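Local structure of probable dipeptidase (Pseudomonas aeruginosa, 3B40) at residues T30-F35 against I97-L102; T278-L282 against I326-E330; G259-Q263 against N399-A403. The protein probably acts as a metal-dependent dipeptidase of the membrane dipeptidase (M19) family. The protein carries 11 engineered substitutions. All blocks are in the same frame, centred on the assembly; numbering follows the deposited sequence.

Contact 1 of 3, residues T30-F35 against I97-L102; sequences TVPLDF and IRYKIL. Engineered in segment 30-35: Val-31 (natural residue Ile), Leu-33 (natural residue Pro).
Just after strand 25-29, the chain crosses one flank of helix 87-108, with Leu-33 opposite Arg-98 (CA–CA 6.5 Å) and Phe-35 opposite Ile-101 (7.0 Å). Thr-30 is extended and puts CG2 4.0 Å from Arg-98 NH1. Engineered Val-31 (t) packs CG1 3.7 Å from Ile-101 CG2 and CG2 4.2 Å from Leu-102 CD2. Val-31 O accepts two hydrogen bonds, from Arg-98 NE at 2.6 Å and Arg-98 NH1 at 2.9 Å, while Arg-98 NH2 hydrogen-bonds to Phe-68 O at the end of strand 62-68. One guanidinium thus ties a loop that follows the first strand of the TIM barrel to the helix and to the next strand. Pro-32 opens a type I turn, closed by Phe-35 N to Pro-32 O at 3.0 Å. Engineered Leu-33 (mt) lays CD2 over one face of the guanidinium and 3.6 Å from Ile-97 CG2. Phe-35 (t) meets Ile-101 (mt) edge-on, Phe-35 CD2 to Ile-101 CG2 3.7 Å.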
loop_
_atom_site.group_PDB
_atom_site.type_symbol
_atom_site.label_atom_id
_atom_site.label_comp_id
_atom_site.label_asym_id
_atom_site.label_seq_id
_atom_site.Cartn_x
_atom_site.Cartn_y
_atom_site.Cartn_z
ATOM N N THR A 30 -6.214 -3.552 -2.335
ATOM C CA THR A 30 -6.353 -3.426 -3.771
ATOM C C THR A 30 -7.744 -3.839 -4.162
ATOM O O THR A 30 -8.313 -4.780 -3.581
ATOM C CB THR A 30 -5.302 -4.297 -4.506
ATOM O OG1 THR A 30 -4.032 -3.707 -4.318
ATOM C CG2 THR A 30 -5.582 -4.419 -6.012
ATOM N N VAL A 31 -8.296 -3.125 -5.137
ATOM C CA VAL A 31 -9.567 -3.510 -5.791
ATOM C C VAL A 31 -9.246 -4.397 -7.020
ATOM O O VAL A 31 -8.626 -3.914 -7.987
ATOM C CB VAL A 31 -10.355 -2.241 -6.268
ATOM C CG1 VAL A 31 -11.748 -2.619 -6.853
ATOM C CG2 VAL A 31 -10.474 -1.196 -5.163
ATOM N N PRO A 32 -9.663 -5.694 -6.989
ATOM C CA PRO A 32 -9.532 -6.620 -8.127
ATOM C C PRO A 32 -10.415 -6.125 -9.262
ATOM O O PRO A 32 -11.545 -5.669 -9.019
ATOM C CB PRO A 32 -10.085 -7.952 -7.567
ATOM C CG PRO A 32 -9.987 -7.799 -6.055
ATOM C CD PRO A 32 -10.326 -6.345 -5.846
ATOM N N LEU A 33 -9.920 -6.191 -10.490
ATOM C CA LEU A 33 -10.698 -5.664 -11.613
ATOM C C LEU A 33 -12.072 -6.353 -11.824
ATOM O O LEU A 33 -12.956 -5.804 -12.464
ATOM C CB LEU A 33 -9.861 -5.713 -12.899
ATOM C CG LEU A 33 -8.741 -4.675 -12.868
ATOM C CD1 LEU A 33 -7.592 -5.042 -13.832
ATOM C CD2 LEU A 33 -9.332 -3.299 -13.174
ATOM N N ASP A 34 -12.233 -7.553 -11.292
ATOM C CA ASP A 34 -13.505 -8.278 -11.424
ATOM C C ASP A 34 -14.322 -8.262 -10.128
ATOM O O ASP A 34 -15.230 -9.063 -9.944
ATOM C CB ASP A 34 -13.241 -9.721 -11.902
ATOM C CG ASP A 34 -12.506 -10.561 -10.858
ATOM O OD1 ASP A 34 -12.074 -9.988 -9.828
ATOM O OD2 ASP A 34 -12.355 -11.794 -11.071
ATOM N N PHE A 35 -13.979 -7.359 -9.215
ATOM C CA PHE A 35 -14.631 -7.300 -7.921
ATOM C C PHE A 35 -16.076 -6.866 -8.162
ATOM O O PHE A 35 -16.321 -5.930 -8.917
ATOM C CB PHE A 35 -13.907 -6.271 -7.042
ATOM C CG PHE A 35 -14.298 -6.306 -5.594
ATOM C CD1 PHE A 35 -14.363 -7.511 -4.896
ATOM C CD2 PHE A 35 -14.526 -5.117 -4.914
ATOM C CE1 PHE A 35 -14.700 -7.527 -3.547
ATOM C CE2 PHE A 35 -14.848 -5.120 -3.571
ATOM C CZ PHE A 35 -14.938 -6.336 -2.881
ATOM N N ILE A 97 -12.343 1.424 -14.487
ATOM C CA ILE A 97 -12.962 0.217 -13.971
ATOM C C ILE A 97 -13.043 0.265 -12.454
ATOM O O ILE A 97 -14.114 0.027 -11.881
ATOM C CB ILE A 97 -12.233 -1.061 -14.484
ATOM C CG1 ILE A 97 -12.481 -1.200 -16.005
ATOM C CG2 ILE A 97 -12.713 -2.331 -13.709
ATOM C CD1 ILE A 97 -11.754 -2.307 -16.654
ATOM N N ARG A 98 -11.927 0.601 -11.804
ATOM C CA ARG A 98 -11.886 0.634 -10.330
ATOM C C ARG A 98 -12.832 1.685 -9.746
ATOM O O ARG A 98 -13.532 1.427 -8.748
ATOM C CB ARG A 98 -10.445 0.737 -9.829
ATOM C CG ARG A 98 -9.733 -0.613 -9.960
ATOM C CD ARG A 98 -8.264 -0.553 -9.643
ATOM N NE ARG A 98 -7.752 -1.893 -9.391
ATOM C CZ ARG A 98 -6.834 -2.500 -10.141
ATOM N NH1 ARG A 98 -6.453 -3.731 -9.832
ATOM N NH2 ARG A 98 -6.306 -1.880 -11.206
ATOM N N TYR A 99 -12.915 2.835 -10.416
ATOM C CA TYR A 99 -13.889 3.874 -10.050
ATOM C C TYR A 99 -15.341 3.395 -10.155
ATOM O O TYR A 99 -16.166 3.683 -9.292
ATOM C CB TYR A 99 -13.696 5.125 -10.930
ATOM C CG TYR A 99 -14.597 6.268 -10.521
ATOM C CD1 TYR A 99 -14.286 7.057 -9.415
ATOM C CD2 TYR A 99 -15.761 6.557 -11.231
ATOM C CE1 TYR A 99 -15.108 8.114 -9.032
ATOM C CE2 TYR A 99 -16.604 7.617 -10.838
ATOM C CZ TYR A 99 -16.262 8.374 -9.740
ATOM O OH TYR A 99 -17.060 9.414 -9.341
ATOM N N LYS A 100 -15.662 2.682 -11.225
ATOM C CA LYS A 100 -17.023 2.178 -11.398
ATOM C C LYS A 100 -17.367 1.115 -10.353
ATOM O O LYS A 100 -18.506 1.043 -9.893
ATOM C CB LYS A 100 -17.225 1.615 -12.799
ATOM C CG LYS A 100 -17.597 2.666 -13.845
ATOM C CD LYS A 100 -17.581 2.040 -15.246
ATOM C CE LYS A 100 -18.681 0.961 -15.423
ATOM N NZ LYS A 100 -19.864 1.432 -16.207
ATOM N N ILE A 101 -16.383 0.296 -9.979
ATOM C CA ILE A 101 -16.574 -0.691 -8.896
ATOM C C ILE A 101 -16.970 -0.028 -7.558
ATOM O O ILE A 101 -17.942 -0.451 -6.877
ATOM C CB ILE A 101 -15.320 -1.597 -8.716
ATOM C CG1 ILE A 101 -15.145 -2.521 -9.931
ATOM C CG2 ILE A 101 -15.396 -2.439 -7.378
ATOM C CD1 ILE A 101 -13.855 -3.396 -9.871
ATOM N N LEU A 102 -16.234 1.019 -7.200
ATOM C CA LEU A 102 -16.389 1.708 -5.915
ATOM C C LEU A 102 -17.694 2.468 -5.808
ATOM O O LEU A 102 -18.425 2.331 -4.833
ATOM C CB LEU A 102 -15.201 2.649 -5.646
ATOM C CG LEU A 102 -13.827 1.972 -5.461
ATOM C CD1 LEU A 102 -12.725 3.003 -5.320
ATOM C CD2 LEU A 102 -13.869 1.066 -4.215
#

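Contact 2 of 3, residues T278-L282 against I326-E330; sequences TLDKL and ILEEE
A water with three partners bridges helix 276-288 and the C-terminal end of helix 313-328. Residues 278-282 are helical, with Leu-282 N bonded to Thr-278 O at 2.8 Å. Across from them the chain tightens into i+3 to i bonds, Glu-329 N to Ile-326 O and Glu-330 N to Leu-327 O, both 3.1 Å. The closest CA pair is Thr-278 and Glu-330, 6.2 Å apart. Thr-278 (m) donates OG1 to Glu-330 OE1 at 2.6 Å, an acceptor shared with Ser-275 OG. The water donates to Thr-278 OG1 (2.6 Å) and to Ile-326 O (2.7 Å), and accepts from Lys-281 NZ (3.0 Å). Both helices belong to the long excursion between barrel strands 261-265 and 354-357. Lys-281 (chi1 m, chi2 t, chi3 between wells at -143°) has a second partner for NZ in Glu-329 OE1, a salt bridge with a weak hydrogen bond at 3.2 Å. Beside this polar network, Ile-326 (mt) offers CG2 to Lys-281 CB and Leu-282 CD2, each 3.8 Å away, and to Thr-278 CG2 at 4.0 Å; Leu-282 CD1 touches Leu-327 CD2 at 4.3 Å.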
loop_
_atom_site.group_PDB
_atom_site.type_symbol
_atom_site.label_atom_id
_atom_site.label_comp_id
_atom_site.label_asym_id
_atom_site.label_seq_id
_atom_site.Cartn_x
_atom_site.Cartn_y
_atom_site.Cartn_z
ATOM N N THR A 278 15.426 -20.576 0.378
ATOM C CA THR A 278 14.803 -19.808 -0.694
ATOM C C THR A 278 15.907 -19.082 -1.479
ATOM O O THR A 278 15.909 -19.110 -2.702
ATOM C CB THR A 278 13.740 -18.820 -0.143
ATOM O OG1 THR A 278 12.617 -19.556 0.369
ATOM C CG2 THR A 278 13.247 -17.864 -1.218
ATOM N N LEU A 279 16.842 -18.451 -0.760
ATOM C CA LEU A 279 18.018 -17.822 -1.377
ATOM C C LEU A 279 18.823 -18.792 -2.242
ATOM O O LEU A 279 19.213 -18.451 -3.352
ATOM C CB LEU A 279 18.922 -17.156 -0.326
ATOM C CG LEU A 279 18.291 -16.027 0.513
ATOM C CD1 LEU A 279 19.260 -15.514 1.553
ATOM C CD2 LEU A 279 17.797 -14.892 -0.376
ATOM N N ASP A 280 19.063 -19.997 -1.728
ATOM C CA ASP A 280 19.708 -21.069 -2.494
ATOM C C ASP A 280 18.948 -21.377 -3.787
ATOM O O ASP A 280 19.530 -21.436 -4.867
ATOM C CB ASP A 280 19.829 -22.325 -1.636
ATOM C CG ASP A 280 20.892 -22.203 -0.565
ATOM O OD1 ASP A 280 21.754 -21.303 -0.668
ATOM O OD2 ASP A 280 20.871 -23.020 0.384
ATOM N N LYS A 281 17.634 -21.529 -3.677
ATOM C CA LYS A 281 16.785 -21.718 -4.855
ATOM C C LYS A 281 16.908 -20.560 -5.858
ATOM O O LYS A 281 17.047 -20.778 -7.075
ATOM C CB LYS A 281 15.327 -21.893 -4.419
ATOM C CG LYS A 281 15.019 -23.272 -3.842
ATOM C CD LYS A 281 13.531 -23.416 -3.590
ATOM C CE LYS A 281 13.228 -24.222 -2.330
ATOM N NZ LYS A 281 11.851 -23.862 -1.811
ATOM N N LEU A 282 16.846 -19.321 -5.361
ATOM C CA LEU A 282 16.986 -18.172 -6.258
ATOM C C LEU A 282 18.348 -18.154 -6.938
ATOM O O LEU A 282 18.425 -17.905 -8.136
ATOM C CB LEU A 282 16.750 -16.853 -5.526
ATOM C CG LEU A 282 15.324 -16.638 -5.057
ATOM C CD1 LEU A 282 15.268 -15.589 -3.983
ATOM C CD2 LEU A 282 14.379 -16.313 -6.244
ATOM N N ILE A 326 9.195 -19.637 -6.670
ATOM C CA ILE A 326 10.133 -19.854 -5.570
ATOM C C ILE A 326 9.768 -18.989 -4.364
ATOM O O ILE A 326 9.846 -19.449 -3.210
ATOM C CB ILE A 326 11.618 -19.571 -6.038
ATOM C CG1 ILE A 326 12.125 -20.715 -6.945
ATOM C CG2 ILE A 326 12.535 -19.377 -4.852
ATOM C CD1 ILE A 326 13.285 -20.386 -7.873
ATOM N N LEU A 327 9.367 -17.736 -4.629
ATOM C CA LEU A 327 8.962 -16.804 -3.576
ATOM C C LEU A 327 7.704 -17.299 -2.881
ATOM O O LEU A 327 7.572 -17.174 -1.648
ATOM C CB LEU A 327 8.733 -15.397 -4.141
ATOM C CG LEU A 327 9.975 -14.640 -4.629
ATOM C CD1 LEU A 327 9.599 -13.234 -5.039
ATOM C CD2 LEU A 327 11.091 -14.591 -3.585
ATOM N N GLU A 328 6.790 -17.881 -3.674
ATOM C CA GLU A 328 5.548 -18.447 -3.153
ATOM C C GLU A 328 5.802 -19.550 -2.122
ATOM O O GLU A 328 4.961 -19.782 -1.262
ATOM C CB GLU A 328 4.624 -18.931 -4.290
ATOM C CG GLU A 328 3.488 -17.939 -4.629
ATOM C CD GLU A 328 3.565 -17.346 -6.050
ATOM O OE1 GLU A 328 3.765 -18.135 -7.013
ATOM O OE2 GLU A 328 3.391 -16.094 -6.210
ATOM N N GLU A 329 6.979 -20.177 -2.167
ATOM C CA GLU A 329 7.328 -21.274 -1.250
ATOM C C GLU A 329 7.982 -20.813 0.053
ATOM O O GLU A 329 8.165 -21.618 0.982
ATOM C CB GLU A 329 8.277 -22.280 -1.917
ATOM C CG GLU A 329 7.751 -23.006 -3.149
ATOM C CD GLU A 329 8.836 -23.898 -3.794
ATOM O OE1 GLU A 329 9.186 -24.939 -3.181
ATOM O OE2 GLU A 329 9.341 -23.570 -4.903
ATOM N N GLU A 330 8.390 -19.546 0.112
ATOM C CA GLU A 330 8.968 -19.005 1.337
ATOM C C GLU A 330 7.917 -19.105 2.438
ATOM O O GLU A 330 6.800 -18.594 2.262
ATOM C CB GLU A 330 9.387 -17.535 1.138
ATOM C CG GLU A 330 9.903 -16.828 2.414
ATOM C CD GLU A 330 11.213 -17.362 2.970
ATOM O OE1 GLU A 330 11.724 -18.411 2.504
ATOM O OE2 GLU A 330 11.748 -16.731 3.908
HETATM O O HOH W 1 11.404 -20.871 -1.569
#

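Contact 3 of 3, residues G259-Q263 against N399-A403; sequences GGVIQ and NFLRA
This is a buried strand-on-helix contact, in which the start of strand 261-265 lies against the C-terminal helix 389-409. The axes of 261-263 and 399-403 approach to 9.2 Å and cross at -139°. Nearest CA pairs are Gly-260 with Ala-403 (5.7 Å) and Val-261 with Phe-400 (6.4 Å). Gly-259, at positive phi (93°), ends the preceding helix in a Schellman motif. Gly-259 O receives Arg-402 NH1 at 3.2 Å and a water at 2.6 Å that also accepts from Arg-402 NE (2.7 Å); Arg-402 NH2 reaches Asp-352 O. Val-261 (t) points at the helix, CG2 lying 3.8 Å from Asn-399 CB and 4.1 Å from Ala-403 CB. A second water donates to Gln-263 OE1 (3.0 Å) and accepts from Phe-400 N (2.9 Å). Asn-399 ND2 bonds Val-354 O on the adjoining strand. Ile-262 faces outer helices 249-257 and 335-349, while helix 389-409 packs across the N-terminal end of the TIM-barrel strands, closing that end.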
loop_
_atom_site.group_PDB
_atom_site.type_symbol
_atom_site.label_atom_id
_atom_site.label_comp_id
_atom_site.label_asym_id
_atom_site.label_seq_id
_atom_site.Cartn_x
_atom_site.Cartn_y
_atom_site.Cartn_z
ATOM N N GLY A 259 4.106 15.852 10.276
ATOM C CA GLY A 259 2.899 15.599 11.059
ATOM C C GLY A 259 2.177 14.348 10.602
ATOM O O GLY A 259 1.066 14.087 11.034
ATOM N N GLY A 260 2.838 13.548 9.759
ATOM C CA GLY A 260 2.175 12.473 9.055
ATOM C C GLY A 260 2.240 11.109 9.714
ATOM O O GLY A 260 2.505 11.005 10.921
ATOM N N VAL A 261 2.009 10.049 8.927
ATOM C CA VAL A 261 1.876 8.699 9.512
ATOM C C VAL A 261 2.516 7.640 8.641
ATOM O O VAL A 261 2.394 7.674 7.416
ATOM C CB VAL A 261 0.357 8.276 9.790
ATOM C CG1 VAL A 261 0.307 6.971 10.544
ATOM C CG2 VAL A 261 -0.386 9.329 10.604
ATOM N N ILE A 262 3.175 6.677 9.288
ATOM C CA ILE A 262 3.752 5.511 8.610
ATOM C C ILE A 262 2.828 4.338 8.876
ATOM O O ILE A 262 2.713 3.865 10.002
ATOM C CB ILE A 262 5.187 5.220 9.099
ATOM C CG1 ILE A 262 6.080 6.429 8.796
ATOM C CG2 ILE A 262 5.772 3.987 8.396
ATOM C CD1 ILE A 262 7.059 6.734 9.857
ATOM N N GLN A 263 2.116 3.913 7.844
ATOM C CA GLN A 263 1.142 2.831 8.016
ATOM C C GLN A 263 1.873 1.527 7.714
ATOM O O GLN A 263 2.079 1.180 6.553
ATOM C CB GLN A 263 -0.081 3.051 7.114
ATOM C CG GLN A 263 -0.827 4.378 7.391
ATOM C CD GLN A 263 -1.953 4.263 8.429
ATOM O OE1 GLN A 263 -2.131 5.156 9.257
ATOM N NE2 GLN A 263 -2.712 3.176 8.374
ATOM N N ASN A 399 -4.577 8.051 14.146
ATOM C CA ASN A 399 -3.478 8.877 13.638
ATOM C C ASN A 399 -3.733 9.307 12.208
ATOM O O ASN A 399 -3.552 10.494 11.854
ATOM C CB ASN A 399 -2.168 8.097 13.720
ATOM C CG ASN A 399 -1.698 7.873 15.143
ATOM O OD1 ASN A 399 -1.963 8.687 16.029
ATOM N ND2 ASN A 399 -0.940 6.785 15.364
ATOM N N PHE A 400 -4.147 8.345 11.377
ATOM C CA PHE A 400 -4.495 8.645 9.979
ATOM C C PHE A 400 -5.583 9.702 9.888
ATOM O O PHE A 400 -5.493 10.615 9.075
ATOM C CB PHE A 400 -4.887 7.387 9.172
ATOM C CG PHE A 400 -5.201 7.671 7.709
ATOM C CD1 PHE A 400 -4.222 7.520 6.727
ATOM C CD2 PHE A 400 -6.470 8.089 7.320
ATOM C CE1 PHE A 400 -4.511 7.762 5.385
ATOM C CE2 PHE A 400 -6.757 8.359 5.964
ATOM C CZ PHE A 400 -5.780 8.180 5.011
ATOM N N LEU A 401 -6.642 9.547 10.684
ATOM C CA LEU A 401 -7.759 10.490 10.651
ATOM C C LEU A 401 -7.327 11.904 11.079
ATOM O O LEU A 401 -7.791 12.870 10.507
ATOM C CB LEU A 401 -8.895 9.990 11.535
ATOM C CG LEU A 401 -9.599 8.677 11.129
ATOM C CD1 LEU A 401 -10.633 8.263 12.173
ATOM C CD2 LEU A 401 -10.256 8.804 9.745
ATOM N N ARG A 402 -6.430 12.021 12.072
ATOM C CA ARG A 402 -5.896 13.348 12.489
ATOM C C ARG A 402 -5.148 13.987 11.322
ATOM O O ARG A 402 -5.399 15.148 10.936
ATOM C CB ARG A 402 -4.920 13.217 13.674
ATOM C CG ARG A 402 -4.258 14.565 14.177
ATOM C CD ARG A 402 -2.939 14.312 14.926
ATOM N NE ARG A 402 -1.870 13.813 14.036
ATOM C CZ ARG A 402 -1.231 12.639 14.149
ATOM N NH1 ARG A 402 -0.280 12.322 13.270
ATOM N NH2 ARG A 402 -1.533 11.771 15.116
ATOM N N ALA A 403 -4.210 13.233 10.769
ATOM C CA ALA A 403 -3.381 13.756 9.662
ATOM C C ALA A 403 -4.257 14.149 8.469
ATOM O O ALA A 403 -4.027 15.171 7.833
ATOM C CB ALA A 403 -2.343 12.716 9.244
HETATM O O HOH W 2 -1.136 15.277 11.885
HETATM O O HOH W 3 -3.565 5.518 11.840
#

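Together the three contacts illustrate how polar chemistry differs with the elements joined in a TIM-barrel protein. Contact 3 is the most buried, although it covers the least area; contacts 1 and 2 are partly buried, and contact 2 lies farthest from the chain's centre. No helix or strand is shared, and none of the contacts touch. In contacts 1 and 3, where a helix meets a loop or the start of a strand, an arginine on the helix binds backbone carbonyls, whereas contact 2 relies on carboxylates, a lysine and a threonine between helices. Water takes part in contacts 2 and 3. Along the chain, contact 2 is nested within the loop that contact 3 closes, yet their centres are 35 Å apart.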